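Local coordinates for protein endo-1,3-beta-glucanase, family GH16 (Zobellia galactanivorans, PDB 4BOW) that probably hydrolyses internal beta-1,3-glucosidic bonds of glucans, the chain being the family 16 glycoside hydrolase domain of a longer protein, at residues 29-34 against 86-91; 114-119 against 222-227; 141-146 against 158-163; 162-167 against 214-219. The protein carries 1 engineered substitution. All coordinates share one frame; numbering follows the deposited sequence. Where two conformers were deposited one is given.

Interaction 1: residues 29-34 against 86-91; sequences KWHYQV and RLNSKF
In the jelly-roll beta-sandwich of this family 16 glycoside hydrolase, strand 30-32 runs antiparallel to strand 86-89, pairing Trp30 with Ser89, His31 with Asn88 and Tyr32 with Leu87. His31 and Asn88 make the hydrogen-bonded pair: His31 N reaches Asn88 O and Asn88 N reaches His31 O, both at 2.8 Å. The ladder goes on at its ends with Lys90 N to Lys29 O (2.7 Å) and Gln33 N to Arg86 O. On the face bearing the tyrosine, the CD2 methyl of Leu87 rests over the Tyr32 ring toward its rim, 3.4 Å from CE1, and the ring's OH is bonded to Ser57. The indole of Trp30 lies obliquely on Ser89, Trp30 CZ3 3.8 Å from Ser89 CB, and turns NE1 to Asp17. Near the sugar site the Arg86 chain is extended, its CG anti to the backbone N (chi1 176°), and NE donates to Gln33 OE1 at 2.8 Å. Arg86 NH2 bonds Glu123 and a glucose O6, which places Gln33 in the second shell, behind an arginine that touches the sugar. Gln33 OE1 sits in the guanidinium plane, whereas Arg86 NE stands 51° out of the amide carbonyl plane.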
# COMPACT_ATOMS: atom_id res chain seq x y z
N LYS A 29 -0.97 -9.34 13.15
CA LYS A 29 -1.74 -8.83 11.99
C LYS A 29 -0.80 -8.28 10.91
O LYS A 29 -1.11 -8.36 9.72
CB LYS A 29 -2.72 -7.72 12.44
CG LYS A 29 -3.85 -8.18 13.44
CD LYS A 29 -4.84 -7.05 13.81
CE LYS A 29 -5.93 -7.46 14.80
NZ LYS A 29 -6.77 -8.52 14.23
N TRP A 30 0.35 -7.75 11.34
CA TRP A 30 1.21 -6.93 10.42
C TRP A 30 2.62 -7.41 10.40
O TRP A 30 3.22 -7.69 11.47
CB TRP A 30 1.16 -5.45 10.87
CG TRP A 30 -0.21 -4.91 10.89
CD1 TRP A 30 -0.96 -4.63 12.03
CD2 TRP A 30 -1.05 -4.63 9.76
NE1 TRP A 30 -2.20 -4.17 11.67
CE2 TRP A 30 -2.32 -4.20 10.30
CE3 TRP A 30 -0.87 -4.67 8.37
CZ2 TRP A 30 -3.34 -3.80 9.46
CZ3 TRP A 30 -1.99 -4.39 7.53
CH2 TRP A 30 -3.18 -3.91 8.07
N HIS A 31 3.15 -7.50 9.20
CA HIS A 31 4.54 -7.85 8.93
C HIS A 31 5.29 -6.67 8.39
O HIS A 31 4.77 -5.99 7.50
CB HIS A 31 4.55 -8.99 7.91
CG HIS A 31 5.88 -9.30 7.31
ND1 HIS A 31 6.87 -9.98 7.98
CD2 HIS A 31 6.39 -9.00 6.07
CE1 HIS A 31 7.93 -10.16 7.19
NE2 HIS A 31 7.67 -9.55 6.02
N TYR A 32 6.45 -6.37 8.90
CA TYR A 32 7.30 -5.30 8.30
C TYR A 32 8.19 -5.79 7.19
O TYR A 32 8.79 -6.87 7.31
CB TYR A 32 8.21 -4.76 9.41
CG TYR A 32 7.51 -3.89 10.42
CD1 TYR A 32 7.31 -2.52 10.14
CD2 TYR A 32 7.08 -4.37 11.62
CE1 TYR A 32 6.80 -1.68 11.00
CE2 TYR A 32 6.55 -3.47 12.59
CZ TYR A 32 6.45 -2.13 12.22
OH TYR A 32 5.90 -1.25 13.17
N GLN A 33 8.30 -4.99 6.16
CA GLN A 33 9.40 -5.20 5.17
C GLN A 33 10.50 -4.24 5.49
O GLN A 33 10.31 -3.03 5.62
CB GLN A 33 8.88 -4.92 3.77
CG GLN A 33 7.91 -6.04 3.33
CD GLN A 33 7.55 -5.93 1.87
OE1 GLN A 33 6.58 -5.28 1.49
NE2 GLN A 33 8.38 -6.54 1.01
N VAL A 34 11.70 -4.78 5.57
CA VAL A 34 12.93 -3.99 5.79
C VAL A 34 14.04 -4.31 4.81
O VAL A 34 14.89 -3.45 4.58
CB VAL A 34 13.51 -4.14 7.25
CG1 VAL A 34 12.38 -3.84 8.26
CG2 VAL A 34 14.13 -5.52 7.50
N ARG A 86 6.82 0.06 5.63
CA ARG A 86 6.08 -0.68 4.61
C ARG A 86 5.59 -1.91 5.36
O ARG A 86 6.34 -2.86 5.66
CB ARG A 86 7.00 -1.00 3.42
CG ARG A 86 6.23 -1.90 2.35
CD ARG A 86 7.11 -1.84 1.08
NE ARG A 86 6.71 -2.83 0.10
CZ ARG A 86 6.74 -2.66 -1.22
NH1 ARG A 86 6.98 -1.45 -1.76
NH2 ARG A 86 6.51 -3.70 -2.00
N LEU A 87 4.30 -1.88 5.61
CA LEU A 87 3.60 -3.00 6.28
C LEU A 87 2.94 -3.90 5.31
O LEU A 87 2.43 -3.43 4.25
CB LEU A 87 2.54 -2.51 7.26
CG LEU A 87 3.03 -1.59 8.36
CD1 LEU A 87 1.86 -1.10 9.23
CD2 LEU A 87 4.05 -2.25 9.13
N ASN A 88 2.84 -5.18 5.65
CA ASN A 88 2.04 -6.14 4.84
C ASN A 88 1.11 -6.82 5.83
O ASN A 88 1.50 -7.20 6.96
CB ASN A 88 2.91 -7.26 4.21
CG ASN A 88 4.01 -6.79 3.29
OD1 ASN A 88 4.05 -5.57 2.86
ND2 ASN A 88 4.79 -7.70 2.93
N SER A 89 -0.14 -7.05 5.41
CA SER A 89 -1.03 -7.85 6.29
C SER A 89 -0.55 -9.29 6.32
O SER A 89 -0.13 -9.86 5.30
CB SER A 89 -2.47 -7.77 5.83
OG SER A 89 -2.68 -8.33 4.51
N LYS A 90 -0.60 -9.89 7.51
CA LYS A 90 -0.38 -11.35 7.67
C LYS A 90 -1.74 -12.05 7.60
O LYS A 90 -1.96 -13.12 8.24
CB LYS A 90 0.13 -11.68 9.07
CG LYS A 90 1.47 -11.04 9.36
CD LYS A 90 2.00 -11.63 10.68
CE LYS A 90 3.48 -11.19 10.79
NZ LYS A 90 4.03 -11.58 12.16
N PHE A 91 -2.65 -11.47 6.91
CA PHE A 91 -3.91 -12.03 6.40
C PHE A 91 -3.88 -11.98 4.87
O PHE A 91 -3.54 -10.93 4.28
CB PHE A 91 -5.00 -11.14 6.95
CG PHE A 91 -6.38 -11.57 6.54
CD1 PHE A 91 -6.98 -12.68 7.09
CD2 PHE A 91 -7.06 -10.83 5.59
CE1 PHE A 91 -8.28 -13.01 6.70
CE2 PHE A 91 -8.31 -11.16 5.18
CZ PHE A 91 -8.91 -12.22 5.74
O HOH W 1 6.51 -10.86 10.51
O HOH W 2 8.85 -1.31 7.26

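Interaction 2: residues 114-119 against 222-227; sequences IWTLGA and HYLLLN. With GLC (alpha-D-glucopyranose), chain C; BGC (beta-D-glucopyranose), chain B.
Strands 114-118 and 222-227 run antiparallel with their axes 4.5 Å apart at closest approach and 143° between their directions, Trp115-Leu225 and Leu117-Tyr223 forming the hydrogen-bonded pairs. Trp115 presents one indole face to the bound sugar. Its CG is turned between the backbone N and the carbonyl carbon (chi1 56°), which lays the indole over Leu225, whose CB lies 3.7 Å from the centroid of the five-membered ring in a CH-pi contact. A glucose packs on the opposite face, with C6 3.4 Å from Trp115 CE2. An edge bond helps to hold the ring's rotation: NE1 donates to Asn227 OD1 (2.8 Å), an oxygen lying close to the indole plane, the Asn227 amide standing 72° to it. Farther along, Leu117 CB sits over the Tyr223 ring, 4.3 Å from its centroid; the phenol OH is bonded to Ser121. At the end of the ladder, Thr116 OG1 and His222 ND1 share a hydrogen bond of 2.8 Å, while Gly118 CA lies almost straight above the imidazole, 3.6 Å from its centroid. Ile114, Leu224 and Leu226 turn to the same face of the sheet as Thr116 and pack against strand 244-255 of the facing layer. Within its own layer, strand 222-230 lies between strands 82-93 and 110-118, and strand 142-144 flanks 110-118 in turn.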
# COMPACT_ATOMS: atom_id res chain seq x y z
N ILE A 114 -2.06 2.45 -0.42
CA ILE A 114 -2.83 1.37 0.15
C ILE A 114 -3.05 0.43 -1.04
O ILE A 114 -3.69 0.83 -2.01
CB ILE A 114 -4.24 1.82 0.66
CG1 ILE A 114 -4.05 2.96 1.71
CG2 ILE A 114 -5.02 0.62 1.23
CD1 ILE A 114 -5.41 3.66 2.03
N TRP A 115 -2.52 -0.79 -1.02
CA TRP A 115 -2.55 -1.59 -2.22
C TRP A 115 -2.45 -3.07 -1.86
O TRP A 115 -2.34 -3.43 -0.69
CB TRP A 115 -1.45 -1.11 -3.18
CG TRP A 115 -0.03 -1.08 -2.68
CD1 TRP A 115 0.48 -0.37 -1.61
CD2 TRP A 115 1.08 -1.76 -3.28
NE1 TRP A 115 1.88 -0.55 -1.54
CE2 TRP A 115 2.24 -1.40 -2.52
CE3 TRP A 115 1.20 -2.64 -4.39
CZ2 TRP A 115 3.54 -1.82 -2.89
CZ3 TRP A 115 2.50 -3.07 -4.73
CH2 TRP A 115 3.66 -2.68 -4.00
N THR A 116 -2.50 -3.90 -2.88
CA THR A 116 -2.38 -5.32 -2.67
C THR A 116 -1.37 -5.95 -3.62
O THR A 116 -1.06 -5.40 -4.71
CB THR A 116 -3.71 -6.08 -2.94
OG1 THR A 116 -3.93 -6.24 -4.40
CG2 THR A 116 -4.92 -5.40 -2.29
N LEU A 117 -0.82 -7.09 -3.25
CA LEU A 117 -0.01 -7.93 -4.14
C LEU A 117 -0.60 -9.33 -4.04
O LEU A 117 -0.99 -9.80 -2.95
CB LEU A 117 1.47 -8.04 -3.71
CG LEU A 117 2.30 -6.84 -4.13
CD1 LEU A 117 3.64 -6.88 -3.37
CD2 LEU A 117 2.45 -6.87 -5.69
N GLY A 118 -0.60 -10.06 -5.18
CA GLY A 118 -0.90 -11.52 -5.06
C GLY A 118 0.08 -12.16 -4.06
O GLY A 118 1.30 -11.86 -4.02
N ALA A 119 -0.46 -13.07 -3.26
CA ALA A 119 0.37 -13.70 -2.25
C ALA A 119 1.39 -14.68 -2.82
O ALA A 119 2.22 -15.15 -2.04
CB ALA A 119 -0.54 -14.42 -1.21
N HIS A 222 -4.59 -12.42 -2.19
CA HIS A 222 -3.75 -11.20 -2.13
C HIS A 222 -3.50 -10.81 -0.68
O HIS A 222 -4.26 -11.23 0.20
CB HIS A 222 -4.39 -10.02 -2.85
CG HIS A 222 -4.24 -10.07 -4.35
ND1 HIS A 222 -3.88 -8.99 -5.08
CD2 HIS A 222 -4.43 -11.10 -5.24
CE1 HIS A 222 -3.81 -9.33 -6.36
NE2 HIS A 222 -4.16 -10.61 -6.48
N TYR A 223 -2.46 -10.03 -0.41
CA TYR A 223 -2.31 -9.39 0.90
C TYR A 223 -2.25 -7.88 0.74
O TYR A 223 -2.00 -7.37 -0.37
CB TYR A 223 -1.10 -9.93 1.67
CG TYR A 223 0.22 -9.78 0.93
CD1 TYR A 223 1.04 -8.64 1.04
CD2 TYR A 223 0.73 -10.84 0.08
CE1 TYR A 223 2.28 -8.49 0.35
CE2 TYR A 223 1.98 -10.74 -0.59
CZ TYR A 223 2.69 -9.59 -0.42
OH TYR A 223 3.89 -9.51 -1.05
N LEU A 224 -2.50 -7.16 1.82
CA LEU A 224 -2.56 -5.68 1.77
C LEU A 224 -1.17 -5.11 2.11
O LEU A 224 -0.49 -5.68 2.98
CB LEU A 224 -3.59 -5.25 2.84
CG LEU A 224 -3.97 -3.77 2.85
CD1 LEU A 224 -4.81 -3.43 1.63
CD2 LEU A 224 -4.76 -3.43 4.12
N LEU A 225 -0.86 -4.00 1.52
CA LEU A 225 0.34 -3.20 1.85
C LEU A 225 -0.05 -1.76 2.18
O LEU A 225 -0.98 -1.22 1.58
CB LEU A 225 1.32 -3.18 0.64
CG LEU A 225 1.86 -4.55 0.25
CD1 LEU A 225 0.98 -5.21 -0.86
CD2 LEU A 225 3.36 -4.41 -0.26
N LEU A 226 0.67 -1.21 3.17
CA LEU A 226 0.51 0.17 3.57
C LEU A 226 1.91 0.78 3.64
O LEU A 226 2.77 0.21 4.33
CB LEU A 226 -0.14 0.23 4.99
CG LEU A 226 -1.49 -0.44 5.09
CD1 LEU A 226 -1.87 -0.59 6.63
CD2 LEU A 226 -2.53 0.34 4.33
N ASN A 227 2.13 1.94 3.02
CA ASN A 227 3.52 2.49 3.03
C ASN A 227 3.48 3.96 2.69
O ASN A 227 2.48 4.46 2.12
CB ASN A 227 4.50 1.74 2.07
CG ASN A 227 4.04 1.95 0.64
OD1 ASN A 227 3.06 1.34 0.19
ND2 ASN A 227 4.73 2.84 -0.05
C1 GLC C . 1.82 0.44 -7.74
C2 GLC C . 3.20 0.14 -8.29
C3 GLC C . 4.22 -0.36 -7.25
C4 GLC C . 4.19 0.70 -6.16
C5 GLC C . 2.83 0.60 -5.55
C6 GLC C . 2.60 1.51 -4.30
O1 GLC C . 1.22 -0.79 -7.37
O2 GLC C . 3.01 -0.80 -9.33
O3 GLC C . 5.57 -0.48 -7.81
O4 GLC C . 5.13 0.29 -5.19
O5 GLC C . 1.87 1.09 -6.50
O6 GLC C . 2.81 2.93 -4.67
C2 BGC B . 7.22 -1.73 -8.93
C3 BGC B . 7.62 -3.12 -9.27
C4 BGC B . 7.60 -4.04 -8.02
C5 BGC B . 6.15 -4.04 -7.46
C6 BGC B . 6.02 -4.82 -6.16
C1 BGC B . 5.87 -1.82 -8.25
O2 BGC B . 7.10 -0.94 -10.08
O3 BGC B . 9.04 -3.05 -9.64
O4 BGC B . 7.84 -5.42 -8.37
O5 BGC B . 5.91 -2.65 -7.10
O6 BGC B . 6.92 -4.29 -5.13

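Interaction 3: residues 141-146 against 158-163; sequences GSIDIL and AHFHWS. Engineered in segment 141-146: Ser142 (natural residue Glu). With GLC (alpha-D-glucopyranose), chain C.
One water molecule is gripped by both strands: it is bonded to His161 ND1 at 2.8 Å and donates, weakly, to Asp144 OD2; a further bond to OG of the engineered Ser142 holds for one of two conformers only. Asp144 is also in direct touch with the histidine, its OD2 meeting the imidazole edge 3.0 Å from His161 CE1, with carboxylate and ring planes 84° apart. Both carboxylate oxygens close on the glucose O1, Asp144 OD1 at 2.8 Å and OD2 at 2.9 Å. The same sugar sets O2 above the centre of the His161 ring, 3.4 Å from CE1. Beneath these groups the strands are antiparallel, Ser142-His161 and Asp144-His159 being hydrogen-bonded pairs; Asp144 N to His159 O is the shortest rung at 2.7 Å. On the reverse face Ile143 and Phe160 lie side by side, CG2 of the isoleucine 3.7 Å from CE2 of the ring. Segment 141-146 opens the Glu-x-Asp-x-x-Glu signature of the family, its first glutamate here replaced by serine and its last being Glu147. The extra residue is accommodated by a classic beta bulge in which Ile145 and Leu146 together oppose Ile114. Strand 142-144 is set between strands 110-118 and 155-163, with strand 170-178 beyond, while Ile143 and Phe160 pack on strand 197-202 of the opposing layer.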
# COMPACT_ATOMS: atom_id res chain seq x y z
N GLY A 141 -0.13 -10.06 -9.85
CA GLY A 141 -1.15 -9.07 -9.81
C GLY A 141 -0.98 -8.10 -8.66
O GLY A 141 -0.40 -8.38 -7.60
N SER A 142 -1.56 -6.92 -8.85
CA SER A 142 -1.73 -5.94 -7.82
C SER A 142 -2.87 -5.01 -8.05
O SER A 142 -3.19 -4.67 -9.18
CB SER A 142 -0.44 -5.24 -7.96
OG SER A 142 -0.36 -4.14 -7.04
N ILE A 143 -3.48 -4.57 -6.95
CA ILE A 143 -4.59 -3.63 -6.98
C ILE A 143 -4.14 -2.43 -6.19
O ILE A 143 -3.78 -2.57 -4.99
CB ILE A 143 -5.83 -4.19 -6.32
CG1 ILE A 143 -6.24 -5.51 -7.06
CG2 ILE A 143 -6.97 -3.14 -6.32
CD1 ILE A 143 -7.35 -6.34 -6.34
N ASP A 144 -4.15 -1.22 -6.73
CA ASP A 144 -3.92 -0.00 -5.92
C ASP A 144 -5.23 0.58 -5.46
O ASP A 144 -5.93 1.20 -6.35
CB ASP A 144 -3.11 1.05 -6.75
CG ASP A 144 -1.73 0.53 -7.05
OD1 ASP A 144 -0.95 0.43 -6.10
OD2 ASP A 144 -1.24 0.49 -8.16
N ILE A 145 -5.54 0.50 -4.17
CA ILE A 145 -6.78 1.09 -3.61
C ILE A 145 -6.57 2.62 -3.48
O ILE A 145 -7.49 3.37 -3.78
CB ILE A 145 -7.03 0.42 -2.25
CG1 ILE A 145 -7.22 -1.07 -2.43
CG2 ILE A 145 -8.29 1.06 -1.67
CD1 ILE A 145 -7.42 -1.86 -1.16
N LEU A 146 -5.37 3.05 -3.12
CA LEU A 146 -5.09 4.46 -3.01
C LEU A 146 -3.65 4.66 -3.34
O LEU A 146 -2.74 3.99 -2.76
CB LEU A 146 -5.38 4.91 -1.56
CG LEU A 146 -5.06 6.37 -1.18
CD1 LEU A 146 -3.68 6.62 -0.80
CD2 LEU A 146 -5.57 7.42 -2.22
N ALA A 158 -6.27 5.25 -8.44
CA ALA A 158 -6.61 3.79 -8.23
C ALA A 158 -5.99 3.18 -9.48
O ALA A 158 -6.20 3.67 -10.57
CB ALA A 158 -8.14 3.56 -8.28
N HIS A 159 -5.38 2.04 -9.37
CA HIS A 159 -4.71 1.50 -10.49
C HIS A 159 -4.55 0.02 -10.39
O HIS A 159 -4.67 -0.56 -9.28
CB HIS A 159 -3.36 2.15 -10.52
CG HIS A 159 -2.91 2.45 -11.90
ND1 HIS A 159 -3.24 3.61 -12.58
CD2 HIS A 159 -2.10 1.75 -12.73
CE1 HIS A 159 -2.65 3.59 -13.79
NE2 HIS A 159 -1.97 2.51 -13.90
N PHE A 160 -4.35 -0.65 -11.48
CA PHE A 160 -4.17 -2.11 -11.50
C PHE A 160 -2.96 -2.45 -12.31
O PHE A 160 -2.72 -1.80 -13.38
CB PHE A 160 -5.37 -2.78 -12.22
CG PHE A 160 -6.67 -2.61 -11.45
CD1 PHE A 160 -7.43 -1.44 -11.59
CD2 PHE A 160 -7.07 -3.60 -10.53
CE1 PHE A 160 -8.61 -1.25 -10.83
CE2 PHE A 160 -8.22 -3.45 -9.78
CZ PHE A 160 -9.04 -2.25 -9.91
N HIS A 161 -2.14 -3.39 -11.85
CA HIS A 161 -0.99 -3.80 -12.56
C HIS A 161 -0.99 -5.31 -12.64
O HIS A 161 -1.06 -5.96 -11.57
CB HIS A 161 0.33 -3.37 -11.86
CG HIS A 161 0.46 -1.86 -11.68
ND1 HIS A 161 -0.20 -1.19 -10.67
CD2 HIS A 161 1.14 -0.94 -12.41
CE1 HIS A 161 0.11 0.15 -10.81
NE2 HIS A 161 0.89 0.27 -11.86
N TRP A 162 -0.91 -5.93 -13.84
CA TRP A 162 -0.87 -7.35 -13.92
C TRP A 162 -0.42 -7.82 -15.27
O TRP A 162 -0.29 -7.02 -16.17
CB TRP A 162 -2.30 -7.93 -13.70
CG TRP A 162 -3.30 -7.78 -14.82
CD1 TRP A 162 -3.70 -8.82 -15.65
CD2 TRP A 162 -4.01 -6.60 -15.25
NE1 TRP A 162 -4.64 -8.34 -16.56
CE2 TRP A 162 -4.83 -6.99 -16.37
CE3 TRP A 162 -3.98 -5.26 -14.87
CZ2 TRP A 162 -5.64 -6.07 -17.06
CZ3 TRP A 162 -4.80 -4.31 -15.57
CH2 TRP A 162 -5.59 -4.74 -16.67
N SER A 163 -0.07 -9.09 -15.34
CA SER A 163 0.00 -9.74 -16.67
C SER A 163 -0.98 -10.86 -16.71
O SER A 163 -1.31 -11.43 -15.64
CB SER A 163 1.43 -10.13 -17.01
OG SER A 163 1.97 -11.03 -16.03
C1 GLC C . 1.82 0.44 -7.74
C2 GLC C . 3.20 0.14 -8.29
C3 GLC C . 4.22 -0.36 -7.25
C4 GLC C . 4.19 0.70 -6.16
C5 GLC C . 2.83 0.60 -5.55
C6 GLC C . 2.60 1.51 -4.30
O1 GLC C . 1.22 -0.79 -7.37
O2 GLC C . 3.01 -0.80 -9.33
O3 GLC C . 5.57 -0.48 -7.81
O4 GLC C . 5.13 0.29 -5.19
O5 GLC C . 1.87 1.09 -6.50
O6 GLC C . 2.81 2.93 -4.67
O HOH W 3 -1.70 -2.19 -8.56

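Interaction 4: residues 162-167 against 214-219; sequences WSDLNS and QNTPYN
Asn215 grips a type I beta turn, Asp164 to Ser167, with its backbone oxygen and both ends of its side-chain amide. Leu165 N donates to Asn215 O at 2.9 Å. Next to it, Asn166 N makes a weak bond to Asn215 OD1 (3.2 Å), and Asn215 ND2 donates a hydrogen bond to Asn166 OD1 (3.0 Å). That last bond is lopsided: the acceptor lies in the plane of the Asn215 amide, but the donor rises 52° above the carbonyl plane of Asn166, the two amides being turned 74° against each other. CG of Asn215 lies anti to the backbone N (chi1 -157°), which swings the amide across to the turn.

The second half of the contact is apolar. Tyr218 directs its edge toward the face of Trp162 in an offset edge-to-face pair, with CE2 3.9 Å from Trp162 CG, and Pro217 CD meets the indole obliquely, 3.7 Å from CD1. The indole is held from within its own segment too, since Trp162 NE1 donates to Asp164 OD1 (2.8 Å) on the anti side and well out of the carboxylate plane. In the other segment Thr216 OG1 accepts from Tyr218 N, an ST turn spanning Pro217. Tyr218 OH bonds Ser142 O, linking the loop to strand 142-144. The contact therefore ties the C-terminal end of strand 155-163 to the loop between strands 205-211 and 222-230, with Trp162 also packing on Gln171 and Leu173 of the adjoining strand 170-178.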
# COMPACT_ATOMS: atom_id res chain seq x y z
N TRP A 162 -0.91 -5.93 -13.84
CA TRP A 162 -0.87 -7.35 -13.92
C TRP A 162 -0.42 -7.82 -15.27
O TRP A 162 -0.29 -7.02 -16.17
CB TRP A 162 -2.30 -7.93 -13.70
CG TRP A 162 -3.30 -7.78 -14.82
CD1 TRP A 162 -3.70 -8.82 -15.65
CD2 TRP A 162 -4.01 -6.60 -15.25
NE1 TRP A 162 -4.64 -8.34 -16.56
CE2 TRP A 162 -4.83 -6.99 -16.37
CE3 TRP A 162 -3.98 -5.26 -14.87
CZ2 TRP A 162 -5.64 -6.07 -17.06
CZ3 TRP A 162 -4.80 -4.31 -15.57
CH2 TRP A 162 -5.59 -4.74 -16.67
N SER A 163 -0.07 -9.09 -15.34
CA SER A 163 0.00 -9.74 -16.67
C SER A 163 -0.98 -10.86 -16.71
O SER A 163 -1.31 -11.43 -15.64
CB SER A 163 1.43 -10.13 -17.01
OG SER A 163 1.97 -11.03 -16.03
N ASP A 164 -1.59 -11.12 -17.89
CA ASP A 164 -2.61 -12.15 -17.97
C ASP A 164 -1.90 -13.51 -17.77
O ASP A 164 -0.70 -13.64 -18.05
CB ASP A 164 -3.24 -12.12 -19.33
CG ASP A 164 -4.37 -11.07 -19.44
OD1 ASP A 164 -4.83 -10.49 -18.42
OD2 ASP A 164 -4.80 -10.83 -20.60
N LEU A 165 -2.65 -14.49 -17.32
CA LEU A 165 -2.08 -15.79 -17.04
C LEU A 165 -1.59 -16.42 -18.33
O LEU A 165 -0.67 -17.20 -18.31
CB LEU A 165 -3.13 -16.73 -16.44
CG LEU A 165 -3.16 -16.70 -14.91
CD1 LEU A 165 -3.58 -15.28 -14.55
CD2 LEU A 165 -4.08 -17.75 -14.26
N ASN A 166 -2.23 -16.09 -19.43
CA ASN A 166 -1.75 -16.74 -20.67
C ASN A 166 -0.82 -15.78 -21.45
O ASN A 166 -0.76 -15.88 -22.68
CB ASN A 166 -2.93 -17.21 -21.49
CG ASN A 166 -3.78 -16.06 -22.03
OD1 ASN A 166 -3.40 -14.85 -21.89
ND2 ASN A 166 -4.92 -16.42 -22.67
N SER A 167 -0.09 -14.90 -20.73
CA SER A 167 0.70 -13.81 -21.33
C SER A 167 1.86 -13.27 -20.51
O SER A 167 1.89 -13.35 -19.25
CB SER A 167 -0.21 -12.64 -21.73
OG SER A 167 0.56 -11.58 -22.25
N GLN A 214 -10.99 -15.16 -15.46
CA GLN A 214 -10.05 -16.22 -15.05
C GLN A 214 -8.67 -16.05 -15.63
O GLN A 214 -7.68 -16.65 -15.18
CB GLN A 214 -10.61 -17.57 -15.47
CG GLN A 214 -11.32 -18.16 -14.26
CD GLN A 214 -10.43 -18.31 -12.92
OE1 GLN A 214 -9.25 -18.72 -12.93
NE2 GLN A 214 -11.08 -18.06 -11.78
N ASN A 215 -8.53 -15.24 -16.67
CA ASN A 215 -7.26 -15.02 -17.27
C ASN A 215 -6.39 -14.05 -16.46
O ASN A 215 -5.38 -13.62 -16.97
CB ASN A 215 -7.42 -14.47 -18.73
CG ASN A 215 -6.17 -14.74 -19.62
OD1 ASN A 215 -5.36 -15.66 -19.35
ND2 ASN A 215 -5.98 -13.90 -20.66
N THR A 216 -6.83 -13.65 -15.28
CA THR A 216 -6.13 -12.62 -14.52
C THR A 216 -5.66 -13.17 -13.19
O THR A 216 -6.15 -14.20 -12.73
CB THR A 216 -7.01 -11.39 -14.27
OG1 THR A 216 -7.77 -11.58 -13.07
CG2 THR A 216 -7.97 -11.17 -15.44
N PRO A 217 -4.70 -12.50 -12.57
CA PRO A 217 -4.19 -13.00 -11.27
C PRO A 217 -5.08 -12.45 -10.09
O PRO A 217 -4.60 -12.45 -8.87
CB PRO A 217 -2.75 -12.53 -11.21
CG PRO A 217 -2.79 -11.26 -12.02
CD PRO A 217 -3.75 -11.55 -13.18
N TYR A 218 -6.31 -12.14 -10.33
CA TYR A 218 -7.15 -11.60 -9.30
C TYR A 218 -8.18 -12.64 -8.89
O TYR A 218 -9.36 -12.29 -8.54
CB TYR A 218 -7.87 -10.35 -9.80
CG TYR A 218 -6.88 -9.27 -10.22
CD1 TYR A 218 -6.08 -8.68 -9.26
CD2 TYR A 218 -6.79 -8.82 -11.56
CE1 TYR A 218 -5.13 -7.67 -9.64
CE2 TYR A 218 -5.87 -7.81 -11.93
CZ TYR A 218 -5.13 -7.20 -10.94
OH TYR A 218 -4.28 -6.16 -11.31
N ASN A 219 -7.80 -13.92 -8.84
CA ASN A 219 -8.73 -14.99 -8.36
C ASN A 219 -8.02 -15.91 -7.42
O ASN A 219 -8.45 -17.09 -7.20
CB ASN A 219 -9.41 -15.79 -9.54
CG ASN A 219 -10.15 -14.85 -10.46
OD1 ASN A 219 -11.22 -14.41 -10.19
ND2 ASN A 219 -9.48 -14.52 -11.60

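Overall arrangement
From the N terminus, interaction 1 closes the first loop, bringing residues 29-34 back onto strand 82-93, and is complete before interaction 2 opens. Interaction 2 closes a much longer loop, from 114-119 to 222-227, and that loop encloses interactions 3 and 4. Interaction 3 is a short hairpin-like return within it; interaction 4 begins on residues 162-163, where interaction 3 ends, and reaches the loop leading into strand 222-230. Interactions 1, 2 and 3 join neighbouring strands of the sugar-binding layer, with the glucose shared by interactions 2 and 3. Interactions 1 and 3, centres about 18 Å apart, lie on opposite sides of the chain's centre, while interaction 4 ties the loop before strand 222-230 to the end of strand 155-163.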